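Putative uncharacterized protein PH0242 (Pyrococcus horikoshii, PDB 3VU1) is known as the oligosaccharyltransferase AglB and appears here as its C-terminal globular domain, a largely beta-stranded structure that carries a calcium ion. Local coordinates at residues A65-R70 with S234-V239; D71-E76 with N318-Y323; Y225-E230 with A254-E259. All blocks are in the same frame, centred on the assembly; numbering follows the deposited sequence.

In the fold
The three contacts show how chemistry changes with depth in one fold. Interaction 1 is fully buried near the centre of the chain and purely aromatic. Interaction 2, partly buried, joins two loops through a calcium ion and a histidine-carboxylate bond. Interaction 3 lies at the surface, where glutamates meet a tyrosine by hydrogen bonding and edge packing. Helix 228-235 belongs to both interaction 1 and interaction 3, one using its C-terminal end and the other its N-terminal end. Segments 65-70 and 71-76 follow directly on each other, Phe-228 packs against Asp-71 and Gly-72, Ser-234 packs against Ala-254 and Tyr-256, and all three contacts touch one another.

Interaction 1 (A65-R70 with S234-V239); sequences ALFLAR and SNFIPV
The shorter of the two backbone bonds within these segments, Ala-69 N to Ala-65 O at 2.9 Å, belongs to the last turn of helix 60-69, the turn that presents Phe-67 to Phe-236. The meeting itself is wholly apolar and rests on these two phenyl rings. Phe-67 holds CG anti to its own amide nitrogen (chi1 177°), and this sends the ring away from the helix toward the point where helix 228-235 gives way to strand 236-242. Phe-236 is the first residue to leave helical geometry there, and its side chain comes from the opposite direction. The two planes are inclined by 28°, and the ring centroids of Phe-67 and Phe-236 lie 4.9 Å apart. The rings are displaced so far along their planes that they scarcely overlap, and the pair falls short of a full stack. CZ of Phe-67 sits over one face of the Phe-236 ring, 3.3 Å from CZ of that residue. CE1 of Phe-67 adds a second approach, 3.6 Å from CZ of Phe-236. Each ring also has other aromatic neighbours. Phe-79 meets Phe-67 edge to face, and Phe-87 of strand 86-90 meets it with the planes at about 60°. Around Phe-236, Phe-286 packs edge to face and Phe-250 of strand 245-250 also meets the ring. The result is a buried aromatic cluster, a hydrophobic core in which a helix is packed against a small mixed beta-sheet.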
ATOM      1  N   ALA A  65       4.755  -8.148   3.527  1.00 27.77           N
ATOM      2  CA  ALA A  65       6.161  -8.096   3.177  1.00 27.82           C
ATOM      3  C   ALA A  65       6.258  -8.006   1.670  1.00 29.93           C
ATOM      4  O   ALA A  65       7.193  -7.385   1.154  1.00 32.75           O
ATOM      5  CB  ALA A  65       6.934  -9.293   3.707  1.00 25.11           C
ATOM      6  N   LEU A  66       5.286  -8.605   0.972  1.00 29.14           N
ATOM      7  CA  LEU A  66       5.313  -8.640  -0.475  1.00 29.53           C
ATOM      8  C   LEU A  66       5.205  -7.188  -0.933  1.00 31.47           C
ATOM      9  O   LEU A  66       6.006  -6.707  -1.733  1.00 31.10           O
ATOM     10  CB  LEU A  66       4.165  -9.484  -1.044  1.00 28.79           C
ATOM     11  CG  LEU A  66       4.107  -9.630  -2.588  1.00 28.98           C
ATOM     12  CD1 LEU A  66       5.439 -10.042  -3.230  1.00 28.27           C
ATOM     13  CD2 LEU A  66       3.030 -10.606  -3.018  1.00 28.39           C
ATOM     14  N   PHE A  67       4.223  -6.482  -0.386  1.00 31.89           N
ATOM     15  CA  PHE A  67       4.123  -5.044  -0.609  1.00 30.82           C
ATOM     16  C   PHE A  67       5.415  -4.283  -0.314  1.00 30.48           C
ATOM     17  O   PHE A  67       5.893  -3.565  -1.172  1.00 34.00           O
ATOM     18  CB  PHE A  67       2.982  -4.467   0.218  1.00 30.60           C
ATOM     19  CG  PHE A  67       2.849  -2.997   0.101  1.00 31.05           C
ATOM     20  CD1 PHE A  67       2.602  -2.403  -1.140  1.00 29.33           C
ATOM     21  CD2 PHE A  67       2.975  -2.184   1.236  1.00 33.18           C
ATOM     22  CE1 PHE A  67       2.490  -1.029  -1.249  1.00 29.24           C
ATOM     23  CE2 PHE A  67       2.856  -0.797   1.128  1.00 32.38           C
ATOM     24  CZ  PHE A  67       2.620  -0.220  -0.121  1.00 28.93           C
ATOM     25  N   LEU A  68       5.984  -4.450   0.881  1.00 29.36           N
ATOM     26  CA  LEU A  68       7.056  -3.561   1.352  1.00 27.99           C
ATOM     27  C   LEU A  68       8.391  -3.775   0.670  1.00 27.98           C
ATOM     28  O   LEU A  68       9.095  -2.815   0.401  1.00 28.52           O
ATOM     29  CB  LEU A  68       7.225  -3.644   2.872  1.00 26.74           C
ATOM     30  CG  LEU A  68       6.057  -3.080   3.701  1.00 28.01           C
ATOM     31  CD1 LEU A  68       6.058  -3.527   5.159  1.00 27.25           C
ATOM     32  CD2 LEU A  68       6.006  -1.573   3.629  1.00 26.79           C
ATOM     33  N   ALA A  69       8.729  -5.033   0.400  1.00 28.28           N
ATOM     34  CA  ALA A  69      10.059  -5.414  -0.054  1.00 27.74           C
ATOM     35  C   ALA A  69      10.150  -5.367  -1.575  1.00 28.34           C
ATOM     36  O   ALA A  69      11.214  -5.549  -2.140  1.00 27.71           O
ATOM     37  CB  ALA A  69      10.420  -6.814   0.456  1.00 26.30           C
ATOM     38  N   ARG A  70       9.044  -5.144  -2.259  1.00 29.12           N
ATOM     39  CA  ARG A  70       9.105  -5.253  -3.703  1.00 31.56           C
ATOM     40  C   ARG A  70       8.696  -4.014  -4.433  1.00 34.88           C
ATOM     41  O   ARG A  70       8.371  -3.003  -3.831  1.00 37.18           O
ATOM     42  CB  ARG A  70       8.288  -6.426  -4.192  1.00 29.82           C
ATOM     43  CG  ARG A  70       8.673  -7.678  -3.493  1.00 31.66           C
ATOM     44  CD  ARG A  70       9.932  -8.327  -4.049  1.00 35.80           C
ATOM     45  NE  ARG A  70       9.537  -9.728  -4.141  1.00 41.68           N
ATOM     46  CZ  ARG A  70       9.662 -10.497  -5.207  1.00 38.72           C
ATOM     47  NH1 ARG A  70      10.293 -10.052  -6.272  1.00 32.37           N
ATOM     48  NH2 ARG A  70       9.196 -11.742  -5.154  1.00 43.44           N
ATOM     49  N   SER A 234       0.135   8.133  -5.739  1.00 27.39           N
ATOM     50  CA  SER A 234      -1.285   8.488  -5.751  1.00 27.66           C
ATOM     51  C   SER A 234      -2.155   7.437  -5.007  1.00 29.11           C
ATOM     52  O   SER A 234      -3.292   7.736  -4.593  1.00 27.73           O
ATOM     53  CB  SER A 234      -1.767   8.697  -7.191  1.00 27.28           C
ATOM     54  OG  SER A 234      -1.891   7.462  -7.892  1.00 27.68           O
ATOM     55  N   ASN A 235      -1.638   6.210  -4.856  1.00 27.38           N
ATOM     56  CA  ASN A 235      -2.349   5.183  -4.074  1.00 29.48           C
ATOM     57  C   ASN A 235      -2.162   5.290  -2.549  1.00 31.82           C
ATOM     58  O   ASN A 235      -3.020   4.845  -1.773  1.00 30.34           O
ATOM     59  CB  ASN A 235      -1.936   3.807  -4.549  1.00 27.41           C
ATOM     60  CG  ASN A 235      -2.260   3.604  -5.994  1.00 26.11           C
ATOM     61  OD1 ASN A 235      -3.417   3.683  -6.396  1.00 26.34           O
ATOM     62  ND2 ASN A 235      -1.250   3.376  -6.786  1.00 24.91           N
ATOM     63  N   PHE A 236      -1.036   5.897  -2.156  1.00 34.69           N
ATOM     64  CA  PHE A 236      -0.636   6.112  -0.753  1.00 34.54           C
ATOM     65  C   PHE A 236      -0.345   7.578  -0.508  1.00 33.55           C
ATOM     66  O   PHE A 236       0.700   8.077  -0.912  1.00 33.39           O
ATOM     67  CB  PHE A 236       0.582   5.227  -0.409  1.00 32.52           C
ATOM     68  CG  PHE A 236       0.278   3.764  -0.521  1.00 30.99           C
ATOM     69  CD1 PHE A 236       0.363   3.114  -1.758  1.00 29.97           C
ATOM     70  CD2 PHE A 236      -0.170   3.043   0.599  1.00 30.44           C
ATOM     71  CE1 PHE A 236       0.040   1.764  -1.871  1.00 31.29           C
ATOM     72  CE2 PHE A 236      -0.493   1.686   0.495  1.00 29.83           C
ATOM     73  CZ  PHE A 236      -0.399   1.049  -0.743  1.00 30.79           C
ATOM     74  N   ILE A 237      -1.295   8.244   0.139  1.00 34.98           N
ATOM     75  CA  ILE A 237      -1.253   9.686   0.418  1.00 36.29           C
ATOM     76  C   ILE A 237      -0.783   9.979   1.856  1.00 34.60           C
ATOM     77  O   ILE A 237      -1.415   9.537   2.816  1.00 32.78           O
ATOM     78  CB  ILE A 237      -2.673  10.276   0.196  1.00 37.95           C
ATOM     79  CG1 ILE A 237      -3.097  10.084  -1.261  1.00 38.00           C
ATOM     80  CG2 ILE A 237      -2.756  11.747   0.587  1.00 36.79           C
ATOM     81  CD1 ILE A 237      -1.992  10.388  -2.263  1.00 34.85           C
ATOM     82  N   PRO A 238       0.323  10.718   2.022  1.00 34.75           N
ATOM     83  CA  PRO A 238       0.706  10.999   3.430  1.00 34.37           C
ATOM     84  C   PRO A 238      -0.339  11.871   4.034  1.00 33.52           C
ATOM     85  O   PRO A 238      -0.561  12.941   3.525  1.00 40.22           O
ATOM     86  CB  PRO A 238       2.009  11.803   3.327  1.00 29.93           C
ATOM     87  CG  PRO A 238       2.197  12.114   1.890  1.00 29.61           C
ATOM     88  CD  PRO A 238       1.297  11.244   1.047  1.00 32.85           C
ATOM     89  N   VAL A 239      -1.020  11.413   5.066  1.00 33.26           N
ATOM     90  CA  VAL A 239      -2.004  12.261   5.730  1.00 31.90           C
ATOM     91  C   VAL A 239      -1.534  12.777   7.092  1.00 33.54           C
ATOM     92  O   VAL A 239      -2.154  13.689   7.636  1.00 37.22           O
ATOM     93  CB  VAL A 239      -3.355  11.553   5.916  1.00 30.82           C
ATOM     94  CG1 VAL A 239      -4.068  11.420   4.581  1.00 28.24           C
ATOM     95  CG2 VAL A 239      -3.160  10.195   6.604  1.00 31.23           C
TER

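Interaction 2 (D71-E76 with N318-Y323); sequences DGNISE and NHLEEY. With CA (calcium ion), chain C.
Glu-76 and His-319 meet at a calcium site that ties two loops together, although some 240 residues separate them in sequence. Their side chains slide past each other in opposite directions, with the carboxylate and imidazole planes turned 49° apart. Glu-76 is the bidentate ligand: calcium lies 2.6 Å from its OE1 and 2.5 Å from its OE2. His-319 contributes its backbone, with O at 2.4 Å from the metal, while its ring serves the carboxylate instead. CG of His-319 lies between the backbone N and the carbonyl carbon (chi1 73°), a rotation that lets ND1 donate to Glu-76 OE1 over 3.1 Å. The acceptor lies close to the imidazole plane, at the ring edge, yet the nitrogen meets it from above the carboxylate plane, 42° out of it. Since OE1 also accepts from Gly-287 N, the metal and two N-H groups together grip this one oxygen and would restrain the carboxylate from rotating. Glu-322, its chain bent beyond CG, brings OE1 to 2.9 Å from calcium, a longer bond than those of Glu-76 and His-319, and Ala-285 O completes the protein ligands. The metal probably offsets the repulsion between the two glutamates.

Beside the metal, toward solvent, the amide of Asn-73 crosses Leu-320 obliquely, and its OD1 lies against the CD2 methyl. A type I turn from Asn-318 to Glu-321 shapes the second loop, closed by Glu-321 N to Asn-318 O at 3.0 Å. Within it an Asx turn braces the backbone next to the coordinating carbonyl: Leu-320 N donates to Asn-318 OD1 over 2.7 Å.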
ATOM      1  N   ASP A  71       8.709  -4.117  -5.752  1.00 38.08           N
ATOM      2  CA  ASP A  71       8.624  -2.978  -6.624  1.00 37.62           C
ATOM      3  C   ASP A  71       7.806  -3.473  -7.787  1.00 39.19           C
ATOM      4  O   ASP A  71       7.779  -4.672  -8.054  1.00 40.73           O
ATOM      5  CB  ASP A  71      10.033  -2.613  -7.084  1.00 38.18           C
ATOM      6  CG  ASP A  71      10.066  -1.388  -7.986  1.00 41.08           C
ATOM      7  OD1 ASP A  71      11.077  -1.250  -8.737  1.00 40.35           O
ATOM      8  OD2 ASP A  71       9.094  -0.583  -7.938  1.00 36.16           O
ATOM      9  N   GLY A  72       7.109  -2.556  -8.450  1.00 38.21           N
ATOM     10  CA  GLY A  72       6.443  -2.862  -9.700  1.00 35.63           C
ATOM     11  C   GLY A  72       5.273  -3.794  -9.574  1.00 35.50           C
ATOM     12  O   GLY A  72       4.576  -3.783  -8.571  1.00 36.98           O
ATOM     13  N   ASN A  73       5.061  -4.606 -10.604  1.00 36.74           N
ATOM     14  CA  ASN A  73       3.833  -5.393 -10.720  1.00 37.42           C
ATOM     15  C   ASN A  73       3.610  -6.344  -9.580  1.00 36.70           C
ATOM     16  O   ASN A  73       2.505  -6.392  -9.043  1.00 35.85           O
ATOM     17  CB  ASN A  73       3.800  -6.179 -12.033  1.00 39.95           C
ATOM     18  CG  ASN A  73       3.348  -5.338 -13.196  1.00 42.57           C
ATOM     19  OD1 ASN A  73       2.648  -4.341 -13.028  1.00 46.40           O
ATOM     20  ND2 ASN A  73       3.740  -5.736 -14.384  1.00 44.35           N
ATOM     21  N   ILE A  74       4.654  -7.099  -9.225  1.00 35.68           N
ATOM     22  CA  ILE A  74       4.517  -8.128  -8.229  1.00 37.65           C
ATOM     23  C   ILE A  74       4.182  -7.566  -6.853  1.00 38.95           C
ATOM     24  O   ILE A  74       3.643  -8.296  -6.012  1.00 38.97           O
ATOM     25  CB  ILE A  74       5.755  -9.037  -8.140  1.00 40.43           C
ATOM     26  CG1 ILE A  74       5.338 -10.466  -7.784  1.00 38.61           C
ATOM     27  CG2 ILE A  74       6.783  -8.520  -7.135  1.00 37.64           C
ATOM     28  CD1 ILE A  74       6.454 -11.432  -8.101  1.00 40.54           C
ATOM     29  N   SER A  75       4.482  -6.283  -6.628  1.00 36.40           N
ATOM     30  CA  SER A  75       4.265  -5.688  -5.310  1.00 34.21           C
ATOM     31  C   SER A  75       2.830  -5.205  -5.131  1.00 32.85           C
ATOM     32  O   SER A  75       2.454  -4.714  -4.054  1.00 30.33           O
ATOM     33  CB  SER A  75       5.251  -4.565  -5.064  1.00 34.37           C
ATOM     34  OG  SER A  75       4.790  -3.379  -5.680  1.00 36.04           O
ATOM     35  N   GLU A  76       2.031  -5.371  -6.182  1.00 33.03           N
ATOM     36  CA  GLU A  76       0.658  -4.872  -6.182  1.00 35.65           C
ATOM     37  C   GLU A  76      -0.305  -5.845  -5.520  1.00 36.15           C
ATOM     38  O   GLU A  76      -1.033  -6.597  -6.129  1.00 38.47           O
ATOM     39  CB  GLU A  76       0.184  -4.471  -7.574  1.00 37.02           C
ATOM     40  CG  GLU A  76       0.704  -3.110  -8.029  1.00 41.54           C
ATOM     41  CD  GLU A  76      -0.050  -2.560  -9.239  1.00 45.44           C
ATOM     42  OE1 GLU A  76      -1.300  -2.737  -9.324  1.00 45.48           O
ATOM     43  OE2 GLU A  76       0.607  -1.929 -10.108  1.00 45.85           O
ATOM     44  N   ASN A 318      -7.476  -3.228 -16.698  1.00 42.55           N
ATOM     45  CA  ASN A 318      -6.498  -4.079 -16.015  1.00 42.82           C
ATOM     46  C   ASN A 318      -5.552  -3.294 -15.105  1.00 43.59           C
ATOM     47  O   ASN A 318      -4.920  -2.326 -15.551  1.00 44.99           O
ATOM     48  CB  ASN A 318      -5.657  -4.843 -17.029  1.00 45.04           C
ATOM     49  CG  ASN A 318      -4.822  -5.933 -16.377  1.00 49.21           C
ATOM     50  OD1 ASN A 318      -3.781  -5.678 -15.784  1.00 50.14           O
ATOM     51  ND2 ASN A 318      -5.293  -7.157 -16.475  1.00 53.95           N
ATOM     52  N   HIS A 319      -5.401  -3.735 -13.855  1.00 40.61           N
ATOM     53  CA  HIS A 319      -4.641  -2.959 -12.881  1.00 35.41           C
ATOM     54  C   HIS A 319      -3.177  -3.013 -13.100  1.00 33.16           C
ATOM     55  O   HIS A 319      -2.436  -2.266 -12.479  1.00 33.38           O
ATOM     56  CB  HIS A 319      -5.007  -3.334 -11.453  1.00 37.06           C
ATOM     57  CG  HIS A 319      -4.475  -4.676 -11.006  1.00 39.33           C
ATOM     58  ND1 HIS A 319      -3.240  -4.836 -10.470  1.00 37.79           N
ATOM     59  CD2 HIS A 319      -5.067  -5.931 -11.002  1.00 37.33           C
ATOM     60  CE1 HIS A 319      -3.053  -6.125 -10.158  1.00 37.51           C
ATOM     61  NE2 HIS A 319      -4.171  -6.795 -10.473  1.00 35.97           N
ATOM     62  N   LEU A 320      -2.739  -3.886 -13.992  1.00 37.99           N
ATOM     63  CA  LEU A 320      -1.323  -3.952 -14.405  1.00 42.41           C
ATOM     64  C   LEU A 320      -1.038  -3.246 -15.728  1.00 43.36           C
ATOM     65  O   LEU A 320       0.117  -3.133 -16.126  1.00 42.83           O
ATOM     66  CB  LEU A 320      -0.846  -5.397 -14.502  1.00 42.86           C
ATOM     67  CG  LEU A 320      -0.997  -6.177 -13.203  1.00 50.75           C
ATOM     68  CD1 LEU A 320      -0.843  -7.678 -13.446  1.00 48.41           C
ATOM     69  CD2 LEU A 320      -0.014  -5.633 -12.165  1.00 49.14           C
ATOM     70  N   GLU A 321      -2.089  -2.776 -16.397  1.00 47.00           N
ATOM     71  CA  GLU A 321      -1.967  -2.150 -17.714  1.00 52.45           C
ATOM     72  C   GLU A 321      -3.008  -1.050 -17.904  1.00 50.20           C
ATOM     73  O   GLU A 321      -3.853  -1.083 -18.800  1.00 47.48           O
ATOM     74  CB  GLU A 321      -2.052  -3.199 -18.817  1.00 57.89           C
ATOM     75  CG  GLU A 321      -0.729  -3.907 -19.075  1.00 70.47           C
ATOM     76  CD  GLU A 321      -0.824  -4.994 -20.135  1.00 84.99           C
ATOM     77  OE1 GLU A 321       0.233  -5.323 -20.728  1.00 93.80           O
ATOM     78  OE2 GLU A 321      -1.940  -5.526 -20.374  1.00 83.88           O
ATOM     79  N   GLU A 322      -2.927  -0.061 -17.034  1.00 47.59           N
ATOM     80  CA  GLU A 322      -3.931   0.970 -17.001  1.00 45.48           C
ATOM     81  C   GLU A 322      -3.623   1.983 -18.094  1.00 41.92           C
ATOM     82  O   GLU A 322      -2.484   2.115 -18.514  1.00 39.51           O
ATOM     83  CB  GLU A 322      -4.012   1.582 -15.593  1.00 41.84           C
ATOM     84  CG  GLU A 322      -2.653   1.793 -14.975  1.00 44.76           C
ATOM     85  CD  GLU A 322      -2.287   0.824 -13.852  1.00 42.04           C
ATOM     86  OE1 GLU A 322      -3.000   0.800 -12.823  1.00 37.94           O
ATOM     87  OE2 GLU A 322      -1.224   0.151 -13.957  1.00 42.35           O
ATOM     88  N   TYR A 323      -4.660   2.665 -18.571  1.00 42.52           N
ATOM     89  CA  TYR A 323      -4.552   3.618 -19.691  1.00 43.05           C
ATOM     90  C   TYR A 323      -5.292   4.931 -19.313  1.00 41.24           C
ATOM     91  O   TYR A 323      -6.259   4.898 -18.571  1.00 42.93           O
ATOM     92  CB  TYR A 323      -5.134   2.996 -20.996  1.00 40.56           C
ATOM     93  CG  TYR A 323      -6.578   2.573 -20.843  1.00 40.37           C
ATOM     94  CD1 TYR A 323      -7.620   3.500 -20.960  1.00 40.42           C
ATOM     95  CD2 TYR A 323      -6.900   1.260 -20.521  1.00 40.40           C
ATOM     96  CE1 TYR A 323      -8.943   3.124 -20.770  1.00 43.35           C
ATOM     97  CE2 TYR A 323      -8.216   0.871 -20.331  1.00 43.69           C
ATOM     98  CZ  TYR A 323      -9.239   1.799 -20.461  1.00 45.42           C
ATOM     99  OH  TYR A 323     -10.551   1.390 -20.265  1.00 48.28           O
TER
HETATM  100 CA    CA C1001      -1.439  -0.719 -10.926  1.00 49.75          CA

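Interaction 3 (Y225-E230 with A254-E259); sequences YSEFAE and AIYKIE
At the start of helix 228-235, the N-cap residue Glu-227 reaches Tyr-256 on strand 253-262 of an antiparallel sheet, a surface contact of helix end against strand. Glu-230, one turn further along the helix, meets the same tyrosine. CG of Tyr-256 stands between its backbone N and carbonyl carbon (chi1 65°), and the ring runs beside the helix from Glu-230 back toward its start at Glu-227, with both carboxylates at its edge and near its plane.

The phenol donates from OH to Glu-227 OE1 over 2.7 Å, approaching that oxygen nearly along its C-O axis. Glu-227 bends beyond CG, its side chain crossing the tyrosine at about a right angle with the flat groups turned 66° apart. Glu-230 packs differently. Its extended chain also crosses the tyrosine, but its carboxylate, almost perpendicular to the ring at 85°, merely lies beside the aromatic C-H groups. OE2 of Glu-230 is 3.9 Å from CD1 of Tyr-256, a packing contact that is at most weakly electrostatic.

Lys-231 and Ser-234 of the same helix also touch the Tyr-256 side chain, Ser-234 at its CB. Lys-257 NZ is 4.7 Å from Glu-230 OE2, not in contact but probably easing the gathering of negative charge. Nearer the backbone, CB of Tyr-256 rests 3.6 Å from the carbonyl oxygen, O, of Glu-230.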
ATOM      1  N   TYR A 225      10.752   0.314 -12.610  1.00 42.51           N
ATOM      2  CA  TYR A 225       9.660   0.241 -13.570  1.00 46.48           C
ATOM      3  C   TYR A 225       9.171   1.640 -13.878  1.00 49.97           C
ATOM      4  O   TYR A 225       9.204   2.521 -13.027  1.00 57.78           O
ATOM      5  CB  TYR A 225       8.535  -0.697 -13.074  1.00 45.05           C
ATOM      6  CG  TYR A 225       9.094  -2.045 -12.698  1.00 50.34           C
ATOM      7  CD1 TYR A 225       9.344  -3.015 -13.676  1.00 53.12           C
ATOM      8  CD2 TYR A 225       9.470  -2.327 -11.376  1.00 51.79           C
ATOM      9  CE1 TYR A 225       9.911  -4.247 -13.347  1.00 54.91           C
ATOM     10  CE2 TYR A 225      10.043  -3.551 -11.034  1.00 55.53           C
ATOM     11  CZ  TYR A 225      10.259  -4.511 -12.025  1.00 57.27           C
ATOM     12  OH  TYR A 225      10.814  -5.735 -11.697  1.00 56.44           O
ATOM     13  N   SER A 226       8.755   1.845 -15.114  1.00 50.96           N
ATOM     14  CA  SER A 226       8.462   3.169 -15.603  1.00 50.78           C
ATOM     15  C   SER A 226       7.103   3.652 -15.107  1.00 48.94           C
ATOM     16  O   SER A 226       6.108   2.946 -15.242  1.00 48.83           O
ATOM     17  CB  SER A 226       8.513   3.157 -17.121  1.00 52.68           C
ATOM     18  OG  SER A 226       7.754   4.232 -17.613  1.00 62.78           O
ATOM     19  N   GLU A 227       7.070   4.850 -14.522  1.00 48.39           N
ATOM     20  CA  GLU A 227       5.827   5.427 -13.980  1.00 49.19           C
ATOM     21  C   GLU A 227       5.438   4.897 -12.576  1.00 48.00           C
ATOM     22  O   GLU A 227       4.579   5.481 -11.910  1.00 45.94           O
ATOM     23  CB  GLU A 227       4.662   5.199 -14.962  1.00 52.29           C
ATOM     24  CG  GLU A 227       4.806   5.887 -16.312  1.00 58.40           C
ATOM     25  CD  GLU A 227       4.144   7.240 -16.315  1.00 67.85           C
ATOM     26  OE1 GLU A 227       2.908   7.277 -16.504  1.00 71.59           O
ATOM     27  OE2 GLU A 227       4.841   8.265 -16.119  1.00 75.35           O
ATOM     28  N   PHE A 228       6.056   3.799 -12.133  1.00 44.42           N
ATOM     29  CA  PHE A 228       5.608   3.113 -10.925  1.00 40.10           C
ATOM     30  C   PHE A 228       5.666   3.925  -9.607  1.00 38.85           C
ATOM     31  O   PHE A 228       4.725   3.874  -8.794  1.00 36.23           O
ATOM     32  CB  PHE A 228       6.285   1.741 -10.743  1.00 39.14           C
ATOM     33  CG  PHE A 228       5.606   0.902  -9.687  1.00 41.34           C
ATOM     34  CD1 PHE A 228       4.368   0.288  -9.951  1.00 41.04           C
ATOM     35  CD2 PHE A 228       6.140   0.804  -8.398  1.00 40.22           C
ATOM     36  CE1 PHE A 228       3.713  -0.439  -8.974  1.00 41.95           C
ATOM     37  CE2 PHE A 228       5.486   0.065  -7.417  1.00 39.94           C
ATOM     38  CZ  PHE A 228       4.277  -0.557  -7.708  1.00 41.79           C
ATOM     39  N   ALA A 229       6.757   4.652  -9.383  1.00 35.90           N
ATOM     40  CA  ALA A 229       6.832   5.512  -8.217  1.00 36.50           C
ATOM     41  C   ALA A 229       5.713   6.558  -8.239  1.00 39.01           C
ATOM     42  O   ALA A 229       5.033   6.780  -7.228  1.00 41.33           O
ATOM     43  CB  ALA A 229       8.189   6.169  -8.115  1.00 34.44           C
ATOM     44  N   GLU A 230       5.496   7.174  -9.397  1.00 42.28           N
ATOM     45  CA  GLU A 230       4.492   8.230  -9.516  1.00 43.43           C
ATOM     46  C   GLU A 230       3.082   7.698  -9.238  1.00 41.52           C
ATOM     47  O   GLU A 230       2.265   8.386  -8.610  1.00 42.94           O
ATOM     48  CB  GLU A 230       4.574   8.893 -10.892  1.00 48.15           C
ATOM     49  CG  GLU A 230       4.703  10.410 -10.831  1.00 61.03           C
ATOM     50  CD  GLU A 230       4.173  11.118 -12.082  1.00 74.97           C
ATOM     51  OE1 GLU A 230       3.541  12.204 -11.926  1.00 74.83           O
ATOM     52  OE2 GLU A 230       4.371  10.589 -13.216  1.00 77.04           O
ATOM     53  N   ALA A 254      -6.748   5.598  -8.028  1.00 32.69           N
ATOM     54  CA  ALA A 254      -6.312   6.969  -7.893  1.00 34.49           C
ATOM     55  C   ALA A 254      -5.864   7.571  -9.229  1.00 36.26           C
ATOM     56  O   ALA A 254      -5.549   6.846 -10.204  1.00 33.58           O
ATOM     57  CB  ALA A 254      -5.189   7.056  -6.883  1.00 33.46           C
ATOM     58  N   ILE A 255      -5.839   8.902  -9.247  1.00 33.97           N
ATOM     59  CA  ILE A 255      -5.373   9.656 -10.389  1.00 31.84           C
ATOM     60  C   ILE A 255      -4.038  10.265  -9.996  1.00 31.48           C
ATOM     61  O   ILE A 255      -3.957  10.996  -9.011  1.00 29.73           O
ATOM     62  CB  ILE A 255      -6.387  10.758 -10.774  1.00 30.01           C
ATOM     63  CG1 ILE A 255      -7.634  10.110 -11.357  1.00 27.79           C
ATOM     64  CG2 ILE A 255      -5.741  11.762 -11.722  1.00 30.25           C
ATOM     65  CD1 ILE A 255      -8.813  11.037 -11.528  1.00 28.58           C
ATOM     66  N   TYR A 256      -3.000   9.962 -10.767  1.00 30.78           N
ATOM     67  CA  TYR A 256      -1.693  10.492 -10.457  1.00 32.25           C
ATOM     68  C   TYR A 256      -1.265  11.730 -11.235  1.00 33.50           C
ATOM     69  O   TYR A 256      -0.204  12.279 -10.955  1.00 35.68           O
ATOM     70  CB  TYR A 256      -0.618   9.407 -10.555  1.00 32.77           C
ATOM     71  CG  TYR A 256      -0.362   8.799 -11.912  1.00 33.01           C
ATOM     72  CD1 TYR A 256       0.743   9.186 -12.670  1.00 34.14           C
ATOM     73  CD2 TYR A 256      -1.201   7.809 -12.431  1.00 33.78           C
ATOM     74  CE1 TYR A 256       1.004   8.609 -13.905  1.00 33.36           C
ATOM     75  CE2 TYR A 256      -0.951   7.225 -13.668  1.00 32.51           C
ATOM     76  CZ  TYR A 256       0.160   7.620 -14.384  1.00 33.67           C
ATOM     77  OH  TYR A 256       0.418   7.060 -15.600  1.00 35.37           O
ATOM     78  N   LYS A 257      -2.074  12.161 -12.199  1.00 35.25           N
ATOM     79  CA  LYS A 257      -1.715  13.256 -13.114  1.00 35.77           C
ATOM     80  C   LYS A 257      -2.989  13.610 -13.843  1.00 36.54           C
ATOM     81  O   LYS A 257      -3.720  12.711 -14.289  1.00 38.76           O
ATOM     82  CB  LYS A 257      -0.661  12.773 -14.104  1.00 39.92           C
ATOM     83  CG  LYS A 257      -0.002  13.812 -15.001  1.00 43.72           C
ATOM     84  CD  LYS A 257       0.816  13.058 -16.048  1.00 48.40           C
ATOM     85  CE  LYS A 257       1.785  13.925 -16.827  1.00 55.23           C
ATOM     86  NZ  LYS A 257       3.171  13.876 -16.281  1.00 62.70           N
ATOM     87  N   ILE A 258      -3.307  14.898 -13.884  1.00 33.01           N
ATOM     88  CA  ILE A 258      -4.426  15.403 -14.674  1.00 31.97           C
ATOM     89  C   ILE A 258      -3.872  16.380 -15.729  1.00 35.56           C
ATOM     90  O   ILE A 258      -2.984  17.213 -15.417  1.00 34.57           O
ATOM     91  CB  ILE A 258      -5.404  16.189 -13.810  1.00 30.43           C
ATOM     92  CG1 ILE A 258      -5.920  15.338 -12.658  1.00 29.58           C
ATOM     93  CG2 ILE A 258      -6.541  16.755 -14.663  1.00 31.86           C
ATOM     94  CD1 ILE A 258      -7.054  15.995 -11.880  1.00 27.59           C
ATOM     95  N   GLU A 259      -4.373  16.288 -16.966  1.00 35.79           N
ATOM     96  CA  GLU A 259      -4.054  17.319 -17.980  1.00 38.52           C
ATOM     97  C   GLU A 259      -5.299  18.069 -18.440  1.00 37.35           C
ATOM     98  O   GLU A 259      -6.343  17.480 -18.657  1.00 38.01           O
ATOM     99  CB  GLU A 259      -3.313  16.735 -19.173  1.00 38.25           C
ATOM    100  CG  GLU A 259      -1.837  16.503 -18.944  1.00 39.79           C
ATOM    101  CD  GLU A 259      -1.216  15.585 -19.994  1.00 46.52           C
ATOM    102  OE1 GLU A 259      -0.010  15.739 -20.264  1.00 53.00           O
ATOM    103  OE2 GLU A 259      -1.912  14.714 -20.573  1.00 47.32           O
TER